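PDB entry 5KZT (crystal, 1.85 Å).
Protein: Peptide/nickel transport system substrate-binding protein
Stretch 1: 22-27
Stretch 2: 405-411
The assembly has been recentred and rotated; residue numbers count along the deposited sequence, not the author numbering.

Stretch 1, residues 22-27: SALIPS
Stretch 2 (405-411) PFKVRLQ

An irregular segment, residues 22-27, packs against the first turns of a helix that begins at Phe406 and runs on past Gln411. Both belong to one chain, where touching residues are at least 380 apart in sequence, and they bury a modest 292 Å² between them. Two pairings set the register: the CA atoms of Ala23 and Phe406 lie 6.2 Å apart, and those of Pro26 and Lys407 only 4.8 Å.

The backbones are built first. Ala23 is extended (phi/psi -158/153), Leu24 (-63/150) and Ile25 (-67/121) are polyproline-like, Pro26 turns to -75/-36, and Ser27 returns to -158/142. Pro405 occupies the N-cap position, at -57/147, after which every residue is helical. The carbonyl O of Pro405 accepts from Arg409 N at 3.0 Å and, weakly, from Val408 N at 2.9 Å; Leu410 N to Phe406 O and Gln411 N to Lys407 O, both 3.0 Å, continue the i to i+4 pattern.

Direct contact is mostly van der Waals packing. Phe406, chi1 t and chi2 41°, points its CA-to-CB bond toward the loop, as Ala23 does toward the helix, and their CB atoms meet at 3.8 Å. Pro26, with a C-gamma exo ring, has its CA-to-CB bond sideways yet reaches three helix residues: Pro26 CG lies 3.8 Å from Phe406 CD2 and 4.5 Å from Leu410 CD1, while Pro26 CB sits 3.7 Å from Lys407 CB. Both Ala23 and Pro26 approach the Phe406 ring obliquely. Leu410 (m, t) is one helical turn beyond Phe406, so the two can share the same proline.

Lys407 gives up the most area, 80 Å². Chi1 is p and the remaining angles are t, an extended arm that places Lys407 CD 4.3 Å from Ile25 O and brings Lys407 NZ to 3.7 Å from Leu24 CD2. The CA-to-CB bond of Leu24 (m, p) points toward the helix, whereas that of Ile25 (m, t) points away from it; the Ile25 carbonyl also meets a water.

No hydrogen bond crosses directly; polar groups meet through two waters. One donates to Leu24 O and accepts from Lys407 N, both at 2.9 Å, so it serves a backbone NH in the first turn, where amides commonly lack an i-4 helical partner. The second accepts from Lys407 NZ at 2.8 Å and lies 2.7 Å from Ile25 O. The rule to read is economical: Ala23 and Pro26 pack on Phe406, Leu24 and Pro26 touch Lys407, and two waters join loop carbonyls to Lys407.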

ATOM      1  N   SER A  22      -6.481  -3.847  11.962  1.00 20.31           N
ATOM      2  CA  SER A  22      -5.771  -5.089  12.284  1.00 20.73           C
ATOM      3  C   SER A  22      -4.343  -4.904  12.828  1.00 20.25           C
ATOM      4  O   SER A  22      -3.681  -5.884  13.162  1.00 20.82           O
ATOM      5  CB  SER A  22      -5.723  -5.966  11.036  1.00 21.28           C
ATOM      6  OG  SER A  22      -5.173  -5.234   9.954  1.00 21.96           O
ATOM      7  N   ALA A  23      -3.876  -3.660  12.915  1.00 19.32           N
ATOM      8  CA  ALA A  23      -2.499  -3.368  13.268  1.00 18.86           C
ATOM      9  C   ALA A  23      -2.383  -1.964  13.808  1.00 18.47           C
ATOM     10  O   ALA A  23      -3.180  -1.090  13.447  1.00 17.85           O
ATOM     11  CB  ALA A  23      -1.603  -3.517  12.051  1.00 18.69           C
ATOM     12  N   LEU A  24      -1.375  -1.769  14.657  1.00 18.59           N
ATOM     13  CA  LEU A  24      -0.971  -0.444  15.135  1.00 18.81           C
ATOM     14  C   LEU A  24      -0.486   0.373  13.929  1.00 18.08           C
ATOM     15  O   LEU A  24       0.041  -0.197  12.968  1.00 17.57           O
ATOM     16  CB  LEU A  24       0.157  -0.570  16.160  1.00 19.80           C
ATOM     17  CG  LEU A  24      -0.228  -0.876  17.609  1.00 21.01           C
ATOM     18  CD1 LEU A  24      -1.007  -2.163  17.741  1.00 21.56           C
ATOM     19  CD2 LEU A  24       1.047  -0.944  18.434  1.00 22.16           C
ATOM     20  N   ILE A  25      -0.657   1.687  13.999  1.00 17.70           N
ATOM     21  CA  ILE A  25      -0.233   2.576  12.913  1.00 17.41           C
ATOM     22  C   ILE A  25       1.290   2.600  12.779  1.00 17.34           C
ATOM     23  O   ILE A  25       1.970   2.968  13.728  1.00 17.79           O
ATOM     24  CB  ILE A  25      -0.730   4.018  13.149  1.00 17.32           C
ATOM     25  CG1 ILE A  25      -2.258   4.065  13.173  1.00 17.49           C
ATOM     26  CG2 ILE A  25      -0.195   4.966  12.077  1.00 16.84           C
ATOM     27  CD1 ILE A  25      -2.797   5.355  13.766  1.00 17.83           C
ATOM     28  N   PRO A  26       1.838   2.225  11.599  1.00 17.58           N
ATOM     29  CA  PRO A  26       3.296   2.265  11.458  1.00 17.81           C
ATOM     30  C   PRO A  26       3.848   3.671  11.290  1.00 18.01           C
ATOM     31  O   PRO A  26       4.934   3.968  11.821  1.00 17.92           O
ATOM     32  CB  PRO A  26       3.555   1.414  10.197  1.00 17.66           C
ATOM     33  CG  PRO A  26       2.344   0.546  10.107  1.00 17.61           C
ATOM     34  CD  PRO A  26       1.253   1.504  10.462  1.00 17.20           C
ATOM     35  N   SER A  27       3.100   4.521  10.587  1.00 17.42           N
ATOM     36  CA  SER A  27       3.502   5.911  10.350  1.00 17.87           C
ATOM     37  C   SER A  27       2.283   6.726  10.023  1.00 17.55           C
ATOM     38  O   SER A  27       1.407   6.256   9.304  1.00 17.04           O
ATOM     39  CB  SER A  27       4.474   5.998   9.170  1.00 17.85           C
ATOM     40  OG  SER A  27       4.758   7.341   8.811  1.00 17.94           O
ATOM     41  N   PRO A 405       4.402  -7.613  14.753  1.00 20.45           N
ATOM     42  CA  PRO A 405       3.527  -6.512  14.362  1.00 19.75           C
ATOM     43  C   PRO A 405       3.896  -6.004  12.979  1.00 18.41           C
ATOM     44  O   PRO A 405       5.067  -6.071  12.563  1.00 17.38           O
ATOM     45  CB  PRO A 405       3.802  -5.444  15.427  1.00 20.77           C
ATOM     46  CG  PRO A 405       4.266  -6.222  16.612  1.00 21.73           C
ATOM     47  CD  PRO A 405       5.072  -7.349  16.038  1.00 21.41           C
ATOM     48  N   PHE A 406       2.877  -5.554  12.261  1.00 17.54           N
ATOM     49  CA  PHE A 406       3.023  -5.094  10.906  1.00 16.71           C
ATOM     50  C   PHE A 406       4.189  -4.097  10.798  1.00 16.71           C
ATOM     51  O   PHE A 406       5.061  -4.235   9.940  1.00 15.65           O
ATOM     52  CB  PHE A 406       1.692  -4.442  10.504  1.00 16.62           C
ATOM     53  CG  PHE A 406       1.640  -3.908   9.113  1.00 15.78           C
ATOM     54  CD1 PHE A 406       2.200  -4.594   8.037  1.00 15.23           C
ATOM     55  CD2 PHE A 406       0.944  -2.738   8.864  1.00 15.93           C
ATOM     56  CE1 PHE A 406       2.114  -4.094   6.754  1.00 14.67           C
ATOM     57  CE2 PHE A 406       0.828  -2.242   7.587  1.00 15.37           C
ATOM     58  CZ  PHE A 406       1.418  -2.922   6.523  1.00 14.83           C
ATOM     59  N   LYS A 407       4.212  -3.115  11.696  1.00 17.41           N
ATOM     60  CA  LYS A 407       5.298  -2.115  11.679  1.00 17.93           C
ATOM     61  C   LYS A 407       6.714  -2.693  11.844  1.00 17.76           C
ATOM     62  O   LYS A 407       7.652  -2.196  11.217  1.00 17.18           O
ATOM     63  CB  LYS A 407       5.038  -0.969  12.652  1.00 19.20           C
ATOM     64  CG  LYS A 407       5.134  -1.288  14.118  1.00 20.72           C
ATOM     65  CD  LYS A 407       4.811  -0.016  14.909  1.00 22.04           C
ATOM     66  CE  LYS A 407       4.661  -0.290  16.379  1.00 23.49           C
ATOM     67  NZ  LYS A 407       3.965   0.809  17.108  1.00 24.60           N
ATOM     68  N   VAL A 408       6.844  -3.774  12.610  1.00 17.88           N
ATOM     69  CA  VAL A 408       8.126  -4.454  12.807  1.00 18.40           C
ATOM     70  C   VAL A 408       8.489  -5.206  11.520  1.00 17.59           C
ATOM     71  O   VAL A 408       9.643  -5.176  11.074  1.00 17.10           O
ATOM     72  CB  VAL A 408       8.091  -5.395  14.053  1.00 19.40           C
ATOM     73  CG1 VAL A 408       9.391  -6.197  14.198  1.00 19.92           C
ATOM     74  CG2 VAL A 408       7.847  -4.594  15.323  1.00 20.54           C
ATOM     75  N   ARG A 409       7.510  -5.874  10.899  1.00 17.27           N
ATOM     76  CA  ARG A 409       7.780  -6.546   9.625  1.00 16.98           C
ATOM     77  C   ARG A 409       8.312  -5.552   8.591  1.00 16.32           C
ATOM     78  O   ARG A 409       9.264  -5.834   7.845  1.00 15.29           O
ATOM     79  CB  ARG A 409       6.530  -7.252   9.073  1.00 17.05           C
ATOM     80  CG  ARG A 409       6.757  -7.776   7.672  1.00 16.77           C
ATOM     81  CD  ARG A 409       5.733  -8.795   7.251  1.00 17.11           C
ATOM     82  NE  ARG A 409       4.377  -8.265   7.116  1.00 17.36           N
ATOM     83  CZ  ARG A 409       3.899  -7.604   6.059  1.00 16.80           C
ATOM     84  NH1 ARG A 409       4.663  -7.296   5.024  1.00 16.41           N
ATOM     85  NH2 ARG A 409       2.615  -7.248   6.051  1.00 17.19           N
ATOM     86  N   LEU A 410       7.683  -4.386   8.548  1.00 16.62           N
ATOM     87  CA  LEU A 410       8.066  -3.367   7.571  1.00 16.77           C
ATOM     88  C   LEU A 410       9.455  -2.830   7.881  1.00 17.60           C
ATOM     89  O   LEU A 410      10.265  -2.692   6.977  1.00 17.32           O
ATOM     90  CB  LEU A 410       7.035  -2.248   7.543  1.00 16.78           C
ATOM     91  CG  LEU A 410       5.653  -2.633   7.016  1.00 16.75           C
ATOM     92  CD1 LEU A 410       4.822  -1.369   6.937  1.00 17.06           C
ATOM     93  CD2 LEU A 410       5.712  -3.303   5.668  1.00 16.20           C
ATOM     94  N   GLN A 411       9.748  -2.583   9.152  1.00 19.29           N
ATOM     95  CA  GLN A 411      11.101  -2.142   9.559  1.00 20.88           C
ATOM     96  C   GLN A 411      12.164  -3.157   9.185  1.00 20.40           C
ATOM     97  O   GLN A 411      13.225  -2.787   8.669  1.00 19.87           O
ATOM     98  CB  GLN A 411      11.187  -1.886  11.062  1.00 23.44           C
ATOM     99  CG  GLN A 411      10.447  -0.641  11.504  1.00 25.47           C
ATOM    100  CD  GLN A 411      10.376  -0.454  13.030  1.00 28.81           C
ATOM    101  OE1 GLN A 411      10.307  -1.417  13.830  1.00 31.34           O
ATOM    102  NE2 GLN A 411      10.403   0.802  13.441  1.00 30.61           N
TER
HETATM  103  O   HOH W   1       1.953  -2.363  13.321  1.00 17.93           O
HETATM  104  O   HOH W   2       1.871   2.466  16.409  1.00 19.30           O